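Local coordinates for protein FOKI restriction endonuclease (Planomicrobium okeanokoites, PDB 2FOK) that recognises a specific DNA sequence with one part of the chain and cuts the DNA at a distance with a separate, metal-dependent nuclease domain, at residues Val548-Leu551 and Leu552-Gly555; Leu565-Val568 and Arg569-Phe572. All blocks are in the same frame, centred on the assembly; numbering follows the deposited sequence.

Contact 1: residues Val548-Leu551 and Leu552-Gly555; sequences VEEL and LIGG
The carboxylate of E550 lies near the branched side chain of I553: both methyls, CG2 and CD1, are on the same side of its plane, and each stands 4.0 Å from E550 OE1. The E550 chain turns about its CB-CG bond (chi2 -73°), which brings its end back alongside I553, although the side chain sets out away from it. OE1 also accepts a hydrogen bond from the backbone N of F579, and I553 packs on the side chain of the same residue, so this pair meets the C-terminal tail. The peptide groups are the other flat units. I553 N donates to E549 O, with the donor 38° above the carbonyl plane, and the isoleucine's CG1 comes within 3.1 Å of that oxygen. The aliphatic CG of E549 runs beside CD1 of I553, so the acidic residue also offers carbon to its neighbour one turn on.

The buried side has different chemistry. V548 CG1 meets L552 CD1 at 4.2 Å as the two side chains cross obliquely, and both press on I412 of helix 411-414. L551 and L552 both reach F431 of helix 421-436, where branched apolar chains suit packing against the phenylalanine side chain. L552 N gives V548 O a nearly straight bond (167°). G554 N follows with a 2.8 Å bond to E550 O. The bond from G555 N to L551 O is more bent, and Y436 OH also bonds to this carbonyl oxygen. With no side chains, the two glycines add no bulk to this buried turn.

Successive i to i+4 bonds are those of an alpha helix; V548, L551 and L552 on the buried side, with E549 and E550 beside I553 on the more exposed one, make its first turns amphipathic, here in the helix following strand 542-547 in the PD-(D/E)XK-type cleavage domain.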
ATOM      1  N   VAL A 548     -10.404  10.948  13.981  1.00 22.36           N
ATOM      2  CA  VAL A 548     -10.556   9.601  13.432  1.00 25.25           C
ATOM      3  C   VAL A 548     -10.829   8.547  14.511  1.00 24.76           C
ATOM      4  O   VAL A 548     -11.606   7.625  14.295  1.00 24.55           O
ATOM      5  CB  VAL A 548      -9.309   9.191  12.609  1.00 28.30           C
ATOM      6  CG1 VAL A 548      -9.234   7.674  12.478  1.00 29.87           C
ATOM      7  CG2 VAL A 548      -9.373   9.840  11.226  1.00 18.32           C
ATOM      8  N   GLU A 549     -10.204   8.699  15.675  1.00 25.56           N
ATOM      9  CA  GLU A 549     -10.380   7.752  16.781  1.00 25.17           C
ATOM     10  C   GLU A 549     -11.814   7.716  17.326  1.00 26.60           C
ATOM     11  O   GLU A 549     -12.245   6.700  17.865  1.00 28.28           O
ATOM     12  CB  GLU A 549      -9.403   8.090  17.910  1.00 22.49           C
ATOM     13  CG  GLU A 549      -9.630   7.299  19.184  1.00 25.79           C
ATOM     14  CD  GLU A 549      -8.562   7.577  20.224  1.00 29.17           C
ATOM     15  OE1 GLU A 549      -7.559   8.240  19.881  1.00 28.72           O
ATOM     16  OE2 GLU A 549      -8.724   7.134  21.378  1.00 29.35           O
ATOM     17  N   GLU A 550     -12.541   8.826  17.205  1.00 25.91           N
ATOM     18  CA  GLU A 550     -13.926   8.880  17.662  1.00 23.08           C
ATOM     19  C   GLU A 550     -14.819   8.320  16.549  1.00 24.41           C
ATOM     20  O   GLU A 550     -15.913   7.837  16.814  1.00 26.13           O
ATOM     21  CB  GLU A 550     -14.332  10.315  18.011  1.00 21.89           C
ATOM     22  CG  GLU A 550     -13.694  10.861  19.293  1.00 25.64           C
ATOM     23  CD  GLU A 550     -14.288  10.258  20.564  1.00 28.11           C
ATOM     24  OE1 GLU A 550     -15.275   9.502  20.455  1.00 28.54           O
ATOM     25  OE2 GLU A 550     -13.770  10.539  21.672  1.00 24.64           O
ATOM     26  N   LEU A 551     -14.345   8.387  15.305  1.00 25.18           N
ATOM     27  CA  LEU A 551     -15.082   7.845  14.163  1.00 24.10           C
ATOM     28  C   LEU A 551     -15.210   6.354  14.428  1.00 25.49           C
ATOM     29  O   LEU A 551     -16.303   5.792  14.385  1.00 28.61           O
ATOM     30  CB  LEU A 551     -14.289   8.045  12.865  1.00 25.36           C
ATOM     31  CG  LEU A 551     -14.927   8.185  11.466  1.00 23.11           C
ATOM     32  CD1 LEU A 551     -13.865   7.905  10.437  1.00 25.06           C
ATOM     33  CD2 LEU A 551     -16.076   7.235  11.261  1.00 28.29           C
ATOM     34  N   LEU A 552     -14.062   5.736  14.702  1.00 24.89           N
ATOM     35  CA  LEU A 552     -13.940   4.312  14.993  1.00 24.03           C
ATOM     36  C   LEU A 552     -14.707   3.932  16.264  1.00 25.43           C
ATOM     37  O   LEU A 552     -15.413   2.927  16.297  1.00 29.57           O
ATOM     38  CB  LEU A 552     -12.456   3.947  15.160  1.00 18.61           C
ATOM     39  CG  LEU A 552     -11.529   4.341  14.008  1.00 16.87           C
ATOM     40  CD1 LEU A 552     -10.090   4.021  14.360  1.00 16.44           C
ATOM     41  CD2 LEU A 552     -11.930   3.585  12.749  1.00 19.42           C
ATOM     42  N   ILE A 553     -14.558   4.740  17.308  1.00 25.06           N
ATOM     43  CA  ILE A 553     -15.237   4.490  18.569  1.00 23.68           C
ATOM     44  C   ILE A 553     -16.738   4.507  18.357  1.00 24.04           C
ATOM     45  O   ILE A 553     -17.458   3.661  18.888  1.00 27.81           O
ATOM     46  CB  ILE A 553     -14.880   5.562  19.619  1.00 24.41           C
ATOM     47  CG1 ILE A 553     -13.515   5.256  20.237  1.00 24.10           C
ATOM     48  CG2 ILE A 553     -15.957   5.618  20.697  1.00 23.82           C
ATOM     49  CD1 ILE A 553     -13.083   6.256  21.320  1.00 22.19           C
ATOM     50  N   GLY A 554     -17.204   5.472  17.572  1.00 23.21           N
ATOM     51  CA  GLY A 554     -18.626   5.590  17.297  1.00 22.04           C
ATOM     52  C   GLY A 554     -19.140   4.496  16.387  1.00 23.09           C
ATOM     53  O   GLY A 554     -20.321   4.181  16.414  1.00 26.36           O
ATOM     54  N   GLY A 555     -18.260   3.922  15.572  1.00 22.72           N
ATOM     55  CA  GLY A 555     -18.673   2.854  14.679  1.00 19.32           C
ATOM     56  C   GLY A 555     -18.767   1.528  15.411  1.00 21.31           C
ATOM     57  O   GLY A 555     -19.541   0.656  15.037  1.00 24.51           O
TER

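Contact 2: residues Leu565-Val568 and Arg569-Phe572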
ATOM      1  N   LEU A 565     -28.242   6.152  15.043  1.00 23.32           N
ATOM      2  CA  LEU A 565     -28.035   7.210  14.053  1.00 24.53           C
ATOM      3  C   LEU A 565     -28.804   8.500  14.442  1.00 27.49           C
ATOM      4  O   LEU A 565     -28.500   9.590  13.946  1.00 27.88           O
ATOM      5  CB  LEU A 565     -28.466   6.707  12.657  1.00 18.43           C
ATOM      6  CG  LEU A 565     -27.515   5.791  11.854  1.00 17.79           C
ATOM      7  CD1 LEU A 565     -27.828   5.901  10.373  1.00 14.45           C
ATOM      8  CD2 LEU A 565     -26.047   6.173  12.092  1.00 14.07           C
ATOM      9  N   GLU A 566     -29.789   8.376  15.335  1.00 26.67           N
ATOM     10  CA  GLU A 566     -30.568   9.539  15.792  1.00 23.96           C
ATOM     11  C   GLU A 566     -29.818  10.202  16.940  1.00 25.56           C
ATOM     12  O   GLU A 566     -30.043  11.372  17.264  1.00 27.51           O
ATOM     13  CB  GLU A 566     -31.963   9.112  16.270  1.00 20.68           C
ATOM     14  CG  GLU A 566     -32.648  10.086  17.257  1.00 24.78           C
ATOM     15  CD  GLU A 566     -33.147  11.377  16.611  1.00 22.18           C
ATOM     16  OE1 GLU A 566     -33.097  11.504  15.370  1.00 25.20           O
ATOM     17  OE2 GLU A 566     -33.594  12.273  17.350  1.00 22.25           O
ATOM     18  N   GLU A 567     -28.926   9.437  17.558  1.00 25.56           N
ATOM     19  CA  GLU A 567     -28.126   9.944  18.651  1.00 22.57           C
ATOM     20  C   GLU A 567     -26.944  10.713  18.086  1.00 23.34           C
ATOM     21  O   GLU A 567     -26.444  11.637  18.719  1.00 23.38           O
ATOM     22  CB  GLU A 567     -27.671   8.792  19.529  1.00 24.06           C
ATOM     23  CG  GLU A 567     -28.837   8.143  20.257  1.00 28.14           C
ATOM     24  CD  GLU A 567     -28.399   7.163  21.314  1.00 29.65           C
ATOM     25  OE1 GLU A 567     -27.706   6.187  20.970  1.00 32.90           O
ATOM     26  OE2 GLU A 567     -28.749   7.372  22.489  1.00 34.25           O
ATOM     27  N   VAL A 568     -26.523  10.333  16.878  1.00 26.41           N
ATOM     28  CA  VAL A 568     -25.418  10.985  16.172  1.00 21.67           C
ATOM     29  C   VAL A 568     -25.928  12.360  15.730  1.00 23.54           C
ATOM     30  O   VAL A 568     -25.253  13.375  15.899  1.00 24.29           O
ATOM     31  CB  VAL A 568     -24.999  10.173  14.912  1.00 15.10           C
ATOM     32  CG1 VAL A 568     -24.051  10.992  14.038  1.00 24.14           C
ATOM     33  CG2 VAL A 568     -24.327   8.878  15.326  1.00 14.14           C
ATOM     34  N   ARG A 569     -27.132  12.369  15.162  1.00 26.84           N
ATOM     35  CA  ARG A 569     -27.791  13.587  14.702  1.00 25.82           C
ATOM     36  C   ARG A 569     -27.606  14.682  15.739  1.00 26.00           C
ATOM     37  O   ARG A 569     -27.141  15.771  15.425  1.00 25.54           O
ATOM     38  CB  ARG A 569     -29.289  13.320  14.507  1.00 24.65           C
ATOM     39  CG  ARG A 569     -30.018  14.312  13.612  1.00 28.27           C
ATOM     40  CD  ARG A 569     -31.525  14.323  13.903  1.00 30.50           C
ATOM     41  NE  ARG A 569     -31.922  15.540  14.612  1.00 34.64           N
ATOM     42  CZ  ARG A 569     -32.813  15.592  15.597  1.00 33.31           C
ATOM     43  NH1 ARG A 569     -33.423  14.494  16.015  1.00 35.28           N
ATOM     44  NH2 ARG A 569     -33.078  16.746  16.184  1.00 39.83           N
ATOM     45  N   ARG A 570     -27.966  14.373  16.982  1.00 27.41           N
ATOM     46  CA  ARG A 570     -27.867  15.325  18.085  1.00 28.32           C
ATOM     47  C   ARG A 570     -26.441  15.649  18.509  1.00 26.99           C
ATOM     48  O   ARG A 570     -26.235  16.476  19.397  1.00 29.88           O
ATOM     49  CB  ARG A 570     -28.637  14.809  19.311  1.00 23.62           C
ATOM     50  CG  ARG A 570     -29.972  14.144  19.011  1.00 27.32           C
ATOM     51  CD  ARG A 570     -30.634  13.682  20.311  1.00 33.41           C
ATOM     52  NE  ARG A 570     -31.323  12.395  20.178  1.00 41.47           N
ATOM     53  CZ  ARG A 570     -31.171  11.355  21.002  1.00 39.84           C
ATOM     54  NH1 ARG A 570     -30.344  11.427  22.042  1.00 39.53           N
ATOM     55  NH2 ARG A 570     -31.851  10.232  20.783  1.00 34.34           N
ATOM     56  N   LYS A 571     -25.462  14.999  17.896  1.00 26.95           N
ATOM     57  CA  LYS A 571     -24.069  15.240  18.257  1.00 29.21           C
ATOM     58  C   LYS A 571     -23.545  16.509  17.610  1.00 27.42           C
ATOM     59  O   LYS A 571     -22.630  17.153  18.127  1.00 26.21           O
ATOM     60  CB  LYS A 571     -23.194  14.050  17.856  1.00 28.31           C
ATOM     61  CG  LYS A 571     -23.267  12.883  18.813  1.00 28.32           C
ATOM     62  CD  LYS A 571     -23.165  13.335  20.257  1.00 26.59           C
ATOM     63  CE  LYS A 571     -22.927  12.151  21.170  1.00 28.20           C
ATOM     64  NZ  LYS A 571     -21.602  12.246  21.856  1.00 31.57           N
ATOM     65  N   PHE A 572     -24.125  16.859  16.468  1.00 25.71           N
ATOM     66  CA  PHE A 572     -23.739  18.069  15.763  1.00 23.21           C
ATOM     67  C   PHE A 572     -24.205  19.269  16.586  1.00 22.85           C
ATOM     68  O   PHE A 572     -25.342  19.722  16.486  1.00 24.21           O
ATOM     69  CB  PHE A 572     -24.354  18.052  14.374  1.00 18.83           C
ATOM     70  CG  PHE A 572     -23.748  17.003  13.476  1.00 20.13           C
ATOM     71  CD1 PHE A 572     -24.243  15.701  13.472  1.00 21.56           C
ATOM     72  CD2 PHE A 572     -22.659  17.310  12.653  1.00 17.74           C
ATOM     73  CE1 PHE A 572     -23.661  14.711  12.659  1.00 19.58           C
ATOM     74  CE2 PHE A 572     -22.070  16.335  11.837  1.00 17.62           C
ATOM     75  CZ  PHE A 572     -22.572  15.034  11.842  1.00 15.45           C
TER
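R569 meets E566 one turn back through both carboxylate oxygens: its NH1 forms a salt bridge to E566 OE2 at 2.6 Å and a hydrogen bond to OE1. OE1 is approached on its syn side and lies in the guanidinium plane, yet the two flat groups are turned 49° apart, so they do not form a flat, two-pronged pair. The glutamate gets there with its CG anti to the backbone N (chi1 157°) and a bend at the next bond. A long side chain ending in a guanidinium with several N-H donors suits this place, because R569 NE also forms a salt bridge to a second acid, E514. The R569 backbone N makes a weak bond to L565 O.

R570 crosses E566 at about a right angle. Its NE is 3.6 Å from E566 OE2, a long salt bridge, so one carboxylate serves two arginines in a small network and would probably be stabilised as a negative charge. E567 CA sits over one face of the R570 guanidinium, 4.1 Å above its plane, while E567's own carboxylate oxygen OE1 is bonded to the backbone N of T564.

At K571 the backbone does the work: its N donates to V568 O at a short 2.6 Å, with the donor well above the carbonyl plane (54°). The lysine's CG packs against E567 O, 3.4 Å away, before the rest of the chain leads away.

F572 ends a type I turn that starts at R569. Its ring lies alongside V568, with CE1 4.0 Å from V568 CG1, apolar carbon against apolar carbon.

The turn thus closes helix 565-569 and leads to strand 575-576 at the edge of the mixed sheet. The F572 ring packs on strands 515-521 and 542-547, against L518 and A544, and V568 touches Y438.

How the contacts relate
Both contacts belong to the cleavage domain and to helices that follow each other in the chain; their centres lie 14 Å apart, their nearest atoms about 6 Å, and they do not touch. Contact 1 is the more buried. It stays within regular helix 548-560, depends on backbone bonds and branched aliphatic side chains, and packs against helices 411-414 and 421-436. Contact 2 is partly exposed, spans the end of short helix 565-569 and the turn after it, and relies on charged pairs, with apolar packing confined mainly to V568 and F572. Strand 542-547 links them: it leads into contact 1, and the F572 ring of contact 2 packs on it.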